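Local coordinates for protein integral membrane indolylacetylinositol arabinosyltransferase EmbC (Mycolicibacterium smegmatis, PDB 7BVE) that probably transfers arabinose units to build cell-wall arabinan, working as a membrane-embedded glycosyltransferase of the emb family, at residues Ala529-Ile543 against Leu586-Met599. Sequence-based numbering, arbitrary orientation.
Sequences ALAVSIAMTLRKGRI and LGALAAVAVTTTAM
Ala529 and Ala590 meet methyl to methyl, CB to CB 3.8 Å, where helix 517-539 passes over helix 582-592. These small side chains let the two backbones come close, CA of Ala529 to CA of Ala590 5.5 Å, and the axes of the short helical segments pass at 8.9 Å, at 53° to each other. Ser533, one turn on, also belongs to this close part: its OG sits over CB of Leu589 and the backbone of Ala590, yet its hydrogen bond runs within its own helix, to Ala529 O at 3.0 Å. The same carbonyl takes the Ser533 N-H from the opposite face of its plane; the hydroxyl thus donates inside its own helix and meets the other one by packing. CD1 of Leu586 packs on CD1 of Leu530 next to Ser533. Beyond the helix end the chain turns back, and Ile543 drops onto the other segment with both branches: CG2 packs on Val592 CG1 at 3.8 Å, while CD1 meets Leu589 CD2 at 4.0 Å, the two side chains crossing at about a right angle. Met536, bent at chi2 (60°) and chi3 (69°), sets CG against Ala593 CB and brings CE to Met599 CE at 3.7 Å. Packing thins toward the turn 595-598, where Thr596 and Thr597 are exposed and Lys540 gives Ala598 O a weak hydrogen bond, NZ to O 3.4 Å. Ala535 and Leu538 pack on a second copy of the protein, and Phe608 of helix 602-619 covers Val532 and Val594. Small residues at the crossing and larger apolar ones around it are characteristic of transmembrane helix packing, here within the GT-C-type membrane domain.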
loop_
_atom_site.group_PDB
_atom_site.type_symbol
_atom_site.label_atom_id
_atom_site.label_comp_id
_atom_site.label_asym_id
_atom_site.label_seq_id
_atom_site.Cartn_x
_atom_site.Cartn_y
_atom_site.Cartn_z
ATOM N N ALA A 529 -1.597 -22.260 12.439
ATOM C CA ALA A 529 -1.039 -23.507 12.962
ATOM C C ALA A 529 0.216 -23.263 13.793
ATOM O O ALA A 529 0.426 -23.918 14.826
ATOM C CB ALA A 529 -0.736 -24.465 11.815
ATOM N N LEU A 530 1.042 -22.297 13.380
ATOM C CA LEU A 530 2.235 -21.967 14.150
ATOM C C LEU A 530 1.881 -21.355 15.499
ATOM O O LEU A 530 2.513 -21.674 16.513
ATOM C CB LEU A 530 3.118 -21.020 13.347
ATOM C CG LEU A 530 4.451 -20.616 13.964
ATOM C CD1 LEU A 530 5.354 -21.810 14.116
ATOM C CD2 LEU A 530 5.102 -19.559 13.113
ATOM N N ALA A 531 0.852 -20.501 15.540
ATOM C CA ALA A 531 0.450 -19.887 16.803
ATOM C C ALA A 531 -0.132 -20.906 17.772
ATOM O O ALA A 531 0.128 -20.838 18.978
ATOM C CB ALA A 531 -0.554 -18.770 16.546
ATOM N N VAL A 532 -0.902 -21.872 17.267
ATOM C CA VAL A 532 -1.460 -22.896 18.152
ATOM C C VAL A 532 -0.363 -23.812 18.689
ATOM O O VAL A 532 -0.381 -24.201 19.867
ATOM C CB VAL A 532 -2.564 -23.674 17.418
ATOM C CG1 VAL A 532 -3.095 -24.816 18.252
ATOM C CG2 VAL A 532 -3.676 -22.737 17.117
ATOM N N SER A 533 0.641 -24.122 17.861
ATOM C CA SER A 533 1.749 -24.948 18.331
ATOM C C SER A 533 2.585 -24.230 19.389
ATOM O O SER A 533 2.978 -24.841 20.392
ATOM C CB SER A 533 2.616 -25.353 17.150
ATOM O OG SER A 533 1.861 -26.092 16.216
ATOM N N ILE A 534 2.838 -22.929 19.201
ATOM C CA ILE A 534 3.587 -22.152 20.192
ATOM C C ILE A 534 2.809 -22.032 21.499
ATOM O O ILE A 534 3.381 -22.151 22.589
ATOM C CB ILE A 534 3.953 -20.769 19.618
ATOM C CG1 ILE A 534 4.983 -20.900 18.506
ATOM C CG2 ILE A 534 4.504 -19.844 20.674
ATOM C CD1 ILE A 534 5.212 -19.620 17.767
ATOM N N ALA A 535 1.488 -21.835 21.416
ATOM C CA ALA A 535 0.682 -21.689 22.624
ATOM C C ALA A 535 0.598 -22.989 23.411
ATOM O O ALA A 535 0.615 -22.970 24.646
ATOM C CB ALA A 535 -0.714 -21.199 22.267
ATOM N N MET A 536 0.525 -24.128 22.723
ATOM C CA MET A 536 0.493 -25.398 23.440
ATOM C C MET A 536 1.868 -25.776 23.979
ATOM O O MET A 536 1.962 -26.470 24.994
ATOM C CB MET A 536 -0.066 -26.482 22.524
ATOM C CG MET A 536 -0.350 -27.810 23.190
ATOM S SD MET A 536 -1.561 -27.668 24.503
ATOM C CE MET A 536 -3.024 -27.308 23.553
ATOM N N THR A 537 2.944 -25.317 23.338
ATOM C CA THR A 537 4.277 -25.538 23.892
ATOM C C THR A 537 4.532 -24.666 25.117
ATOM O O THR A 537 5.193 -25.109 26.061
ATOM C CB THR A 537 5.325 -25.280 22.810
ATOM O OG1 THR A 537 5.026 -26.092 21.672
ATOM C CG2 THR A 537 6.710 -25.645 23.278
ATOM N N LEU A 538 4.000 -23.442 25.142
ATOM C CA LEU A 538 4.145 -22.597 26.326
ATOM C C LEU A 538 3.280 -23.087 27.476
ATOM O O LEU A 538 3.750 -23.164 28.614
ATOM C CB LEU A 538 3.798 -21.146 26.009
ATOM C CG LEU A 538 4.761 -20.308 25.188
ATOM C CD1 LEU A 538 4.149 -18.962 24.932
ATOM C CD2 LEU A 538 6.060 -20.161 25.927
ATOM N N ARG A 539 2.011 -23.408 27.198
ATOM C CA ARG A 539 1.033 -23.693 28.247
ATOM C C ARG A 539 1.405 -24.934 29.042
ATOM O O ARG A 539 1.647 -24.866 30.249
ATOM C CB ARG A 539 -0.352 -23.862 27.634
ATOM C CG ARG A 539 -1.412 -24.179 28.650
ATOM C CD ARG A 539 -1.631 -22.994 29.542
ATOM N NE ARG A 539 -2.649 -23.234 30.552
ATOM C CZ ARG A 539 -2.933 -22.376 31.523
ATOM N NH1 ARG A 539 -2.283 -21.229 31.600
ATOM N NH2 ARG A 539 -3.872 -22.660 32.413
ATOM N N LYS A 540 1.472 -26.074 28.378
ATOM C CA LYS A 540 1.996 -27.275 28.995
ATOM C C LYS A 540 3.511 -27.272 28.865
ATOM O O LYS A 540 4.117 -26.286 28.451
ATOM C CB LYS A 540 1.369 -28.502 28.350
ATOM C CG LYS A 540 -0.130 -28.527 28.557
ATOM C CD LYS A 540 -0.788 -29.715 27.918
ATOM C CE LYS A 540 -2.260 -29.761 28.281
ATOM N NZ LYS A 540 -3.001 -28.614 27.707
ATOM N N GLY A 541 4.142 -28.374 29.246
ATOM C CA GLY A 541 5.568 -28.480 29.006
ATOM C C GLY A 541 5.872 -28.653 27.534
ATOM O O GLY A 541 6.854 -28.112 27.021
ATOM N N ARG A 542 5.007 -29.374 26.835
ATOM C CA ARG A 542 5.167 -29.743 25.440
ATOM C C ARG A 542 3.821 -30.247 24.951
ATOM O O ARG A 542 2.890 -30.429 25.740
ATOM C CB ARG A 542 6.223 -30.825 25.281
ATOM C CG ARG A 542 5.790 -32.100 25.937
ATOM C CD ARG A 542 6.829 -33.167 25.838
ATOM N NE ARG A 542 6.311 -34.419 26.359
ATOM C CZ ARG A 542 6.997 -35.552 26.394
ATOM N NH1 ARG A 542 8.243 -35.584 25.947
ATOM N NH2 ARG A 542 6.438 -36.648 26.883
ATOM N N ILE A 543 3.726 -30.471 23.647
ATOM C CA ILE A 543 2.543 -31.155 23.117
ATOM C C ILE A 543 2.582 -32.605 23.582
ATOM O O ILE A 543 3.588 -33.294 23.340
ATOM C CB ILE A 543 2.518 -31.050 21.585
ATOM C CG1 ILE A 543 2.501 -29.581 21.176
ATOM C CG2 ILE A 543 1.315 -31.736 21.010
ATOM C CD1 ILE A 543 2.805 -29.349 19.738
ATOM N N LEU A 586 4.130 -28.705 10.575
ATOM C CA LEU A 586 3.249 -27.928 11.443
ATOM C C LEU A 586 1.802 -28.391 11.367
ATOM O O LEU A 586 1.058 -28.202 12.329
ATOM C CB LEU A 586 3.327 -26.444 11.119
ATOM C CG LEU A 586 4.585 -25.739 11.590
ATOM C CD1 LEU A 586 4.531 -24.314 11.148
ATOM C CD2 LEU A 586 4.675 -25.821 13.089
ATOM N N GLY A 587 1.386 -29.009 10.263
ATOM C CA GLY A 587 0.059 -29.593 10.217
ATOM C C GLY A 587 -0.082 -30.777 11.147
ATOM O O GLY A 587 -1.088 -30.903 11.850
ATOM N N ALA A 588 0.937 -31.637 11.197
ATOM C CA ALA A 588 0.915 -32.757 12.136
ATOM C C ALA A 588 0.941 -32.278 13.584
ATOM O O ALA A 588 0.184 -32.785 14.428
ATOM C CB ALA A 588 2.086 -33.692 11.862
ATOM N N LEU A 589 1.776 -31.276 13.887
ATOM C CA LEU A 589 1.827 -30.757 15.254
ATOM C C LEU A 589 0.531 -30.059 15.654
ATOM O O LEU A 589 0.041 -30.249 16.771
ATOM C CB LEU A 589 3.000 -29.802 15.428
ATOM C CG LEU A 589 4.385 -30.417 15.472
ATOM C CD1 LEU A 589 5.399 -29.311 15.546
ATOM C CD2 LEU A 589 4.487 -31.321 16.670
ATOM N N ALA A 590 -0.049 -29.262 14.759
ATOM C CA ALA A 590 -1.282 -28.567 15.084
ATOM C C ALA A 590 -2.502 -29.469 15.026
ATOM O O ALA A 590 -3.579 -29.045 15.440
ATOM C CB ALA A 590 -1.477 -27.384 14.144
ATOM N N ALA A 591 -2.382 -30.683 14.498
ATOM C CA ALA A 591 -3.479 -31.624 14.664
ATOM C C ALA A 591 -3.374 -32.382 15.969
ATOM O O ALA A 591 -4.397 -32.711 16.573
ATOM C CB ALA A 591 -3.513 -32.618 13.527
ATOM N N VAL A 592 -2.156 -32.707 16.402
ATOM C CA VAL A 592 -2.023 -33.364 17.699
ATOM C C VAL A 592 -2.325 -32.386 18.832
ATOM O O VAL A 592 -2.902 -32.767 19.856
ATOM C CB VAL A 592 -0.628 -34.000 17.805
ATOM C CG1 VAL A 592 -0.393 -34.622 19.162
ATOM C CG2 VAL A 592 -0.493 -35.050 16.756
ATOM N N ALA A 593 -2.036 -31.103 18.642
ATOM C CA ALA A 593 -2.251 -30.102 19.681
ATOM C C ALA A 593 -3.708 -29.702 19.870
ATOM O O ALA A 593 -3.980 -28.838 20.702
ATOM C CB ALA A 593 -1.430 -28.851 19.369
ATOM N N VAL A 594 -4.647 -30.290 19.139
ATOM C CA VAL A 594 -6.042 -29.876 19.193
ATOM C C VAL A 594 -6.967 -30.967 19.723
ATOM O O VAL A 594 -7.950 -30.642 20.411
ATOM C CB VAL A 594 -6.497 -29.375 17.799
ATOM C CG1 VAL A 594 -7.988 -29.188 17.652
ATOM C CG2 VAL A 594 -5.867 -28.038 17.535
ATOM N N THR A 595 -6.625 -32.246 19.551
ATOM C CA THR A 595 -7.445 -33.393 19.933
ATOM C C THR A 595 -7.822 -33.442 21.409
ATOM O O THR A 595 -7.222 -32.745 22.231
ATOM C CB THR A 595 -6.722 -34.692 19.581
ATOM O OG1 THR A 595 -5.479 -34.749 20.284
ATOM C CG2 THR A 595 -6.458 -34.771 18.100
ATOM N N THR A 596 -8.808 -34.280 21.744
ATOM C CA THR A 596 -9.369 -34.346 23.090
ATOM C C THR A 596 -8.351 -34.834 24.116
ATOM O O THR A 596 -8.460 -34.501 25.300
ATOM C CB THR A 596 -10.591 -35.268 23.066
ATOM O OG1 THR A 596 -11.384 -34.962 21.914
ATOM C CG2 THR A 596 -11.467 -35.050 24.286
ATOM N N THR A 597 -7.343 -35.586 23.680
ATOM C CA THR A 597 -6.255 -35.996 24.558
ATOM C C THR A 597 -5.387 -34.814 24.980
ATOM O O THR A 597 -4.941 -34.756 26.130
ATOM C CB THR A 597 -5.410 -37.058 23.849
ATOM O OG1 THR A 597 -6.269 -38.108 23.391
ATOM C CG2 THR A 597 -4.376 -37.661 24.787
ATOM N N ALA A 598 -5.164 -33.851 24.087
ATOM C CA ALA A 598 -4.291 -32.723 24.383
ATOM C C ALA A 598 -5.048 -31.523 24.935
ATOM O O ALA A 598 -4.666 -30.968 25.966
ATOM C CB ALA A 598 -3.517 -32.319 23.128
ATOM N N MET A 599 -6.111 -31.102 24.261
ATOM C CA MET A 599 -6.880 -29.924 24.650
ATOM C C MET A 599 -8.204 -30.411 25.225
ATOM O O MET A 599 -9.088 -30.849 24.488
ATOM C CB MET A 599 -7.074 -29.000 23.456
ATOM C CG MET A 599 -7.710 -27.684 23.779
ATOM S SD MET A 599 -7.891 -26.654 22.318
ATOM C CE MET A 599 -6.222 -26.089 22.074
#